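Local atomic coordinates of regulatory Subunit of Protein Kinase A (cAMP-dependent) from Euglena gracilis (Euglena gracilis, PDB entry 6RSX), a protein that binds cyclic AMP at two tandem cyclic nucleotide-binding domains and, as a regulatory subunit, probably restrains the kinase's catalytic subunit until the nucleotide arrives. Residues G202-V215 with N227-L240. Numbering follows the deposited sequence.
With CMP (adenosine-3',5'-cyclic-monophosphate), chain C.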
loop_
_atom_site.group_PDB
_atom_site.type_symbol
_atom_site.label_atom_id
_atom_site.label_comp_id
_atom_site.label_asym_id
_atom_site.label_seq_id
_atom_site.Cartn_x
_atom_site.Cartn_y
_atom_site.Cartn_z
ATOM N N GLY A 202 -12.332 13.812 4.119
ATOM C CA GLY A 202 -10.972 13.327 4.003
ATOM C C GLY A 202 -10.803 12.503 2.745
ATOM O O GLY A 202 -11.655 11.663 2.425
ATOM N N GLY A 203 -9.717 12.741 2.015
ATOM C CA GLY A 203 -9.449 11.961 0.834
ATOM C C GLY A 203 -8.169 11.169 0.975
ATOM O O GLY A 203 -8.162 9.952 0.756
ATOM N N SER A 204 -7.075 11.849 1.317
ATOM C CA SER A 204 -5.765 11.219 1.377
ATOM C C SER A 204 -4.997 11.672 2.612
ATOM O O SER A 204 -5.315 12.687 3.260
ATOM C CB SER A 204 -4.946 11.517 0.116
ATOM O OG SER A 204 -5.586 10.965 -1.019
ATOM N N PHE A 205 -3.966 10.889 2.910
ATOM C CA PHE A 205 -3.021 11.102 3.995
ATOM C C PHE A 205 -1.675 11.449 3.370
ATOM O O PHE A 205 -1.261 10.821 2.387
ATOM C CB PHE A 205 -2.924 9.825 4.845
ATOM C CG PHE A 205 -1.869 9.872 5.898
ATOM C CD1 PHE A 205 -1.998 10.717 6.995
ATOM C CD2 PHE A 205 -0.730 9.082 5.797
ATOM C CE1 PHE A 205 -1.014 10.764 7.982
ATOM C CE2 PHE A 205 0.251 9.119 6.781
ATOM C CZ PHE A 205 0.112 9.944 7.879
ATOM N N TYR A 206 -0.991 12.446 3.926
ATOM C CA TYR A 206 0.203 12.981 3.283
ATOM C C TYR A 206 1.389 12.954 4.225
ATOM O O TYR A 206 1.250 13.256 5.420
ATOM C CB TYR A 206 -0.040 14.436 2.838
ATOM C CG TYR A 206 -1.107 14.535 1.795
ATOM C CD1 TYR A 206 -2.455 14.590 2.171
ATOM C CD2 TYR A 206 -0.774 14.542 0.430
ATOM C CE1 TYR A 206 -3.452 14.673 1.179
ATOM C CE2 TYR A 206 -1.743 14.629 -0.537
ATOM C CZ TYR A 206 -3.077 14.695 -0.150
ATOM O OH TYR A 206 -4.051 14.770 -1.106
ATOM N N ILE A 207 2.565 12.642 3.674
ATOM C CA ILE A 207 3.836 12.795 4.382
ATOM C C ILE A 207 4.709 13.739 3.569
ATOM O O ILE A 207 4.900 13.540 2.361
ATOM C CB ILE A 207 4.555 11.441 4.593
ATOM C CG1 ILE A 207 3.628 10.409 5.226
ATOM C CG2 ILE A 207 5.788 11.624 5.484
ATOM C CD1 ILE A 207 3.020 9.470 4.198
ATOM N N ILE A 208 5.268 14.750 4.230
ATOM C CA ILE A 208 6.097 15.728 3.539
ATOM C C ILE A 208 7.509 15.180 3.366
ATOM O O ILE A 208 8.141 14.757 4.346
ATOM C CB ILE A 208 6.125 17.046 4.323
ATOM C CG1 ILE A 208 4.682 17.522 4.519
ATOM C CG2 ILE A 208 7.012 18.049 3.589
ATOM C CD1 ILE A 208 4.540 18.599 5.592
ATOM N N ILE A 209 8.000 15.197 2.130
ATOM C CA ILE A 209 9.401 14.877 1.862
ATOM C C ILE A 209 10.243 16.142 2.012
ATOM O O ILE A 209 11.207 16.172 2.776
ATOM C CB ILE A 209 9.590 14.262 0.468
ATOM C CG1 ILE A 209 8.777 12.966 0.364
ATOM C CG2 ILE A 209 11.066 13.989 0.232
ATOM C CD1 ILE A 209 8.659 12.450 -1.058
ATOM N N ASP A 210 9.899 17.188 1.271
ATOM C CA ASP A 210 10.570 18.470 1.415
ATOM C C ASP A 210 9.533 19.572 1.263
ATOM O O ASP A 210 8.451 19.365 0.706
ATOM C CB ASP A 210 11.720 18.643 0.395
ATOM C CG ASP A 210 11.293 18.407 -1.041
ATOM O OD1 ASP A 210 10.723 19.330 -1.654
ATOM O OD2 ASP A 210 11.556 17.303 -1.576
ATOM N N GLY A 211 9.853 20.741 1.788
ATOM C CA GLY A 211 8.932 21.849 1.726
ATOM C C GLY A 211 8.324 22.187 3.076
ATOM O O GLY A 211 8.854 21.867 4.142
ATOM N N LYS A 212 7.164 22.826 3.016
ATOM C CA LYS A 212 6.589 23.452 4.206
ATOM C C LYS A 212 5.098 23.611 3.965
ATOM O O LYS A 212 4.691 23.956 2.852
ATOM C CB LYS A 212 7.249 24.816 4.477
ATOM C CG LYS A 212 6.669 25.584 5.678
ATOM C CD LYS A 212 7.042 27.062 5.625
ATOM C CE LYS A 212 7.978 27.431 6.754
ATOM N NZ LYS A 212 9.211 26.602 6.688
ATOM N N MET A 213 4.293 23.310 4.983
ATOM C CA MET A 213 2.844 23.514 4.935
ATOM C C MET A 213 2.377 24.422 6.068
ATOM O O MET A 213 2.795 24.267 7.217
ATOM C CB MET A 213 2.061 22.205 5.066
ATOM C CG MET A 213 2.343 21.155 3.981
ATOM S SD MET A 213 1.545 21.577 2.446
ATOM C CE MET A 213 2.330 20.328 1.390
ATOM N N LYS A 214 1.463 25.326 5.758
ATOM C CA LYS A 214 0.720 26.016 6.813
ATOM C C LYS A 214 -0.548 25.232 7.122
ATOM O O LYS A 214 -1.223 24.759 6.202
ATOM C CB LYS A 214 0.355 27.432 6.374
ATOM C CG LYS A 214 1.516 28.399 6.301
ATOM C CD LYS A 214 0.952 29.792 6.008
ATOM C CE LYS A 214 2.019 30.876 6.032
ATOM N NZ LYS A 214 1.454 32.214 5.648
ATOM N N VAL A 215 -0.881 25.122 8.416
ATOM C CA VAL A 215 -2.138 24.544 8.888
ATOM C C VAL A 215 -2.987 25.709 9.379
ATOM O O VAL A 215 -2.638 26.327 10.388
ATOM C CB VAL A 215 -1.923 23.538 10.020
ATOM C CG1 VAL A 215 -3.230 22.842 10.391
ATOM C CG2 VAL A 215 -0.865 22.450 9.586
ATOM N N ASN A 227 -0.478 25.803 12.959
ATOM C CA ASN A 227 0.669 24.901 12.986
ATOM C C ASN A 227 1.450 25.106 11.696
ATOM O O ASN A 227 0.912 25.608 10.703
ATOM C CB ASN A 227 0.217 23.446 13.156
ATOM C CG ASN A 227 1.343 22.528 13.621
ATOM O OD1 ASN A 227 2.486 22.966 13.782
ATOM N ND2 ASN A 227 1.015 21.262 13.871
ATOM N N ILE A 228 2.731 24.736 11.722
ATOM C CA ILE A 228 3.583 24.766 10.539
ATOM C C ILE A 228 4.261 23.402 10.434
ATOM O O ILE A 228 4.823 22.909 11.420
ATOM C CB ILE A 228 4.650 25.883 10.595
ATOM C CG1 ILE A 228 4.018 27.278 10.553
ATOM C CG2 ILE A 228 5.642 25.737 9.426
ATOM C CD1 ILE A 228 3.479 27.630 9.193
ATOM N N LEU A 229 4.187 22.790 9.258
ATOM C CA LEU A 229 4.698 21.439 9.055
ATOM C C LEU A 229 5.874 21.474 8.098
ATOM O O LEU A 229 5.928 22.308 7.189
ATOM C CB LEU A 229 3.598 20.522 8.490
ATOM C CG LEU A 229 2.303 20.389 9.324
ATOM C CD1 LEU A 229 1.305 19.455 8.628
ATOM C CD2 LEU A 229 2.563 19.913 10.752
ATOM N N GLY A 230 6.801 20.527 8.274
ATOM C CA GLY A 230 7.944 20.443 7.395
ATOM C C GLY A 230 8.337 19.005 7.123
ATOM O O GLY A 230 7.569 18.073 7.374
ATOM N N PRO A 231 9.553 18.808 6.608
ATOM C CA PRO A 231 9.966 17.469 6.147
ATOM C C PRO A 231 9.754 16.413 7.221
ATOM O O PRO A 231 10.056 16.621 8.403
ATOM C CB PRO A 231 11.452 17.654 5.803
ATOM C CG PRO A 231 11.577 19.077 5.422
ATOM C CD PRO A 231 10.590 19.829 6.367
ATOM N N LYS A 232 9.170 15.293 6.809
ATOM C CA LYS A 232 8.871 14.106 7.593
ATOM C C LYS A 232 7.658 14.295 8.508
ATOM O O LYS A 232 7.255 13.330 9.159
ATOM C CB LYS A 232 10.086 13.608 8.410
ATOM C CG LYS A 232 11.309 13.333 7.520
ATOM C CD LYS A 232 12.532 12.844 8.297
ATOM C CE LYS A 232 13.558 12.183 7.368
ATOM N NZ LYS A 232 13.721 12.889 6.059
ATOM N N ASP A 233 7.058 15.498 8.588
ATOM C CA ASP A 233 5.741 15.634 9.204
ATOM C C ASP A 233 4.660 15.103 8.263
ATOM O O ASP A 233 4.891 14.865 7.078
ATOM C CB ASP A 233 5.423 17.098 9.546
ATOM C CG ASP A 233 6.355 17.671 10.598
ATOM O OD1 ASP A 233 6.846 16.899 11.446
ATOM O OD2 ASP A 233 6.595 18.905 10.554
ATOM N N PHE A 234 3.452 14.948 8.801
ATOM C CA PHE A 234 2.373 14.322 8.049
ATOM C C PHE A 234 1.077 15.030 8.401
ATOM O O PHE A 234 1.011 15.774 9.385
ATOM C CB PHE A 234 2.279 12.818 8.351
ATOM C CG PHE A 234 2.299 12.498 9.804
ATOM C CD1 PHE A 234 1.137 12.609 10.559
ATOM C CD2 PHE A 234 3.484 12.131 10.430
ATOM C CE1 PHE A 234 1.149 12.330 11.920
ATOM C CE2 PHE A 234 3.510 11.849 11.787
ATOM C CZ PHE A 234 2.339 11.947 12.532
ATOM N N PHE A 235 0.028 14.766 7.624
ATOM C CA PHE A 235 -1.258 15.414 7.945
ATOM C C PHE A 235 -2.359 14.700 7.175
ATOM O O PHE A 235 -2.099 13.972 6.214
ATOM C CB PHE A 235 -1.231 16.906 7.577
ATOM C CG PHE A 235 -0.935 17.183 6.130
ATOM C CD1 PHE A 235 0.399 17.323 5.681
ATOM C CD2 PHE A 235 -1.959 17.314 5.197
ATOM C CE1 PHE A 235 0.704 17.574 4.324
ATOM C CE2 PHE A 235 -1.672 17.595 3.850
ATOM C CZ PHE A 235 -0.332 17.705 3.404
ATOM N N GLY A 236 -3.590 14.916 7.603
ATOM C CA GLY A 236 -4.730 14.352 6.911
ATOM C C GLY A 236 -5.244 13.088 7.545
ATOM O O GLY A 236 -6.207 12.498 7.038
ATOM N N GLU A 237 -4.639 12.669 8.653
ATOM C CA GLU A 237 -4.982 11.398 9.276
ATOM C C GLU A 237 -6.303 11.436 10.034
ATOM O O GLU A 237 -6.975 10.404 10.134
ATOM C CB GLU A 237 -3.857 10.964 10.218
ATOM C CG GLU A 237 -3.885 11.618 11.627
ATOM C CD GLU A 237 -3.373 13.059 11.654
ATOM O OE1 GLU A 237 -2.923 13.553 10.604
ATOM O OE2 GLU A 237 -3.430 13.702 12.739
ATOM N N MET A 238 -6.706 12.585 10.588
ATOM C CA MET A 238 -7.866 12.536 11.476
ATOM C C MET A 238 -9.159 12.306 10.696
ATOM O O MET A 238 -10.005 11.504 11.112
ATOM C CB MET A 238 -7.917 13.802 12.325
ATOM C CG MET A 238 -6.830 13.782 13.405
ATOM S SD MET A 238 -7.151 15.037 14.653
ATOM C CE MET A 238 -7.177 16.428 13.522
ATOM N N SER A 239 -9.312 12.958 9.542
ATOM C CA SER A 239 -10.500 12.715 8.736
ATOM C C SER A 239 -10.606 11.247 8.360
ATOM O O SER A 239 -11.704 10.684 8.308
ATOM C CB SER A 239 -10.483 13.589 7.481
ATOM O OG SER A 239 -9.250 13.466 6.769
ATOM N N LEU A 240 -9.469 10.604 8.094
ATOM C CA LEU A 240 -9.522 9.221 7.664
ATOM C C LEU A 240 -9.707 8.278 8.838
ATOM O O LEU A 240 -10.439 7.292 8.723
ATOM C CB LEU A 240 -8.253 8.876 6.878
ATOM C CG LEU A 240 -8.036 9.652 5.578
ATOM C CD1 LEU A 240 -6.737 9.184 4.891
ATOM C CD2 LEU A 240 -9.222 9.534 4.642
HETATM P P CMP C . -7.310 16.355 9.175
HETATM O O1P CMP C . -7.705 15.025 8.306
HETATM O O2P CMP C . -8.341 16.856 10.108
HETATM O "O5'" CMP C . -7.061 17.538 8.135
HETATM C "C5'" CMP C . -6.287 18.673 8.540
HETATM C "C4'" CMP C . -5.072 18.168 9.271
HETATM O "O4'" CMP C . -4.218 19.177 9.834
HETATM C "C3'" CMP C . -5.309 17.266 10.453
HETATM O "O3'" CMP C . -5.941 16.036 10.100
HETATM C "C2'" CMP C . -3.903 17.128 11.014
HETATM O "O2'" CMP C . -3.194 16.135 10.246
HETATM C "C1'" CMP C . -3.295 18.508 10.665
HETATM N N9 CMP C . -2.952 19.324 11.834
HETATM C C8 CMP C . -1.737 19.827 12.079
HETATM N N7 CMP C . -1.808 20.511 13.217
HETATM C C5 CMP C . -3.081 20.445 13.643
HETATM C C6 CMP C . -3.671 20.988 14.757
HETATM N N6 CMP C . -3.125 21.788 15.815
HETATM N N1 CMP C . -4.951 20.777 15.001
HETATM C C2 CMP C . -5.678 20.029 14.127
HETATM N N3 CMP C . -5.090 19.474 13.015
HETATM C C4 CMP C . -3.797 19.713 12.796
HETATM O O HOH W 1 -7.702 13.451 4.266
#
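Tyr206 and Phe235 trade backbone hydrogen bonds in both directions, an antiparallel hydrogen-bonded pair, and Ile208 N continues the pairing with a nearly straight bond (175°) to Asp233 O. Beyond the corner at Ile209, Met213 and Leu229 pair the same way, in a second sheet. Between the two sheets Gly230 to Asp233 form a type II beta turn, and Asp233 OD2 accepts Gly230 N at 2.8 Å. This is the jelly-roll beta barrel of a cyclic nucleotide-binding domain.

Several apolar contacts gather round the Phe235 ring. Tyr206 CB sits over one face, 3.6 Å from the centroid, while Ile208 CG1 meets the edge in plane and Met213 SD lies obliquely, 5.2 Å from the ring centroid. With chi1 at 58°, CG lies between backbone N and carbonyl carbon, which lays the ring against Tyr206 CB and brings its edge to Ile208. Cutting Phe235 back to an alanine is likely to leave Tyr206 CB without the ring it lies on and Met213 without its aromatic partner.

The chain following Phe235 enters the phosphate-binding cassette. Cyclic AMP O2' receives Gly236 N and donates to Glu237 OE1 at 2.6 Å; its O1P is gripped by Ser239 N and OG. From the hairpin, Asn227 ND2 reaches adenine N7 at 3.0 Å. A water bridges Ser204 O and Ser239 OG.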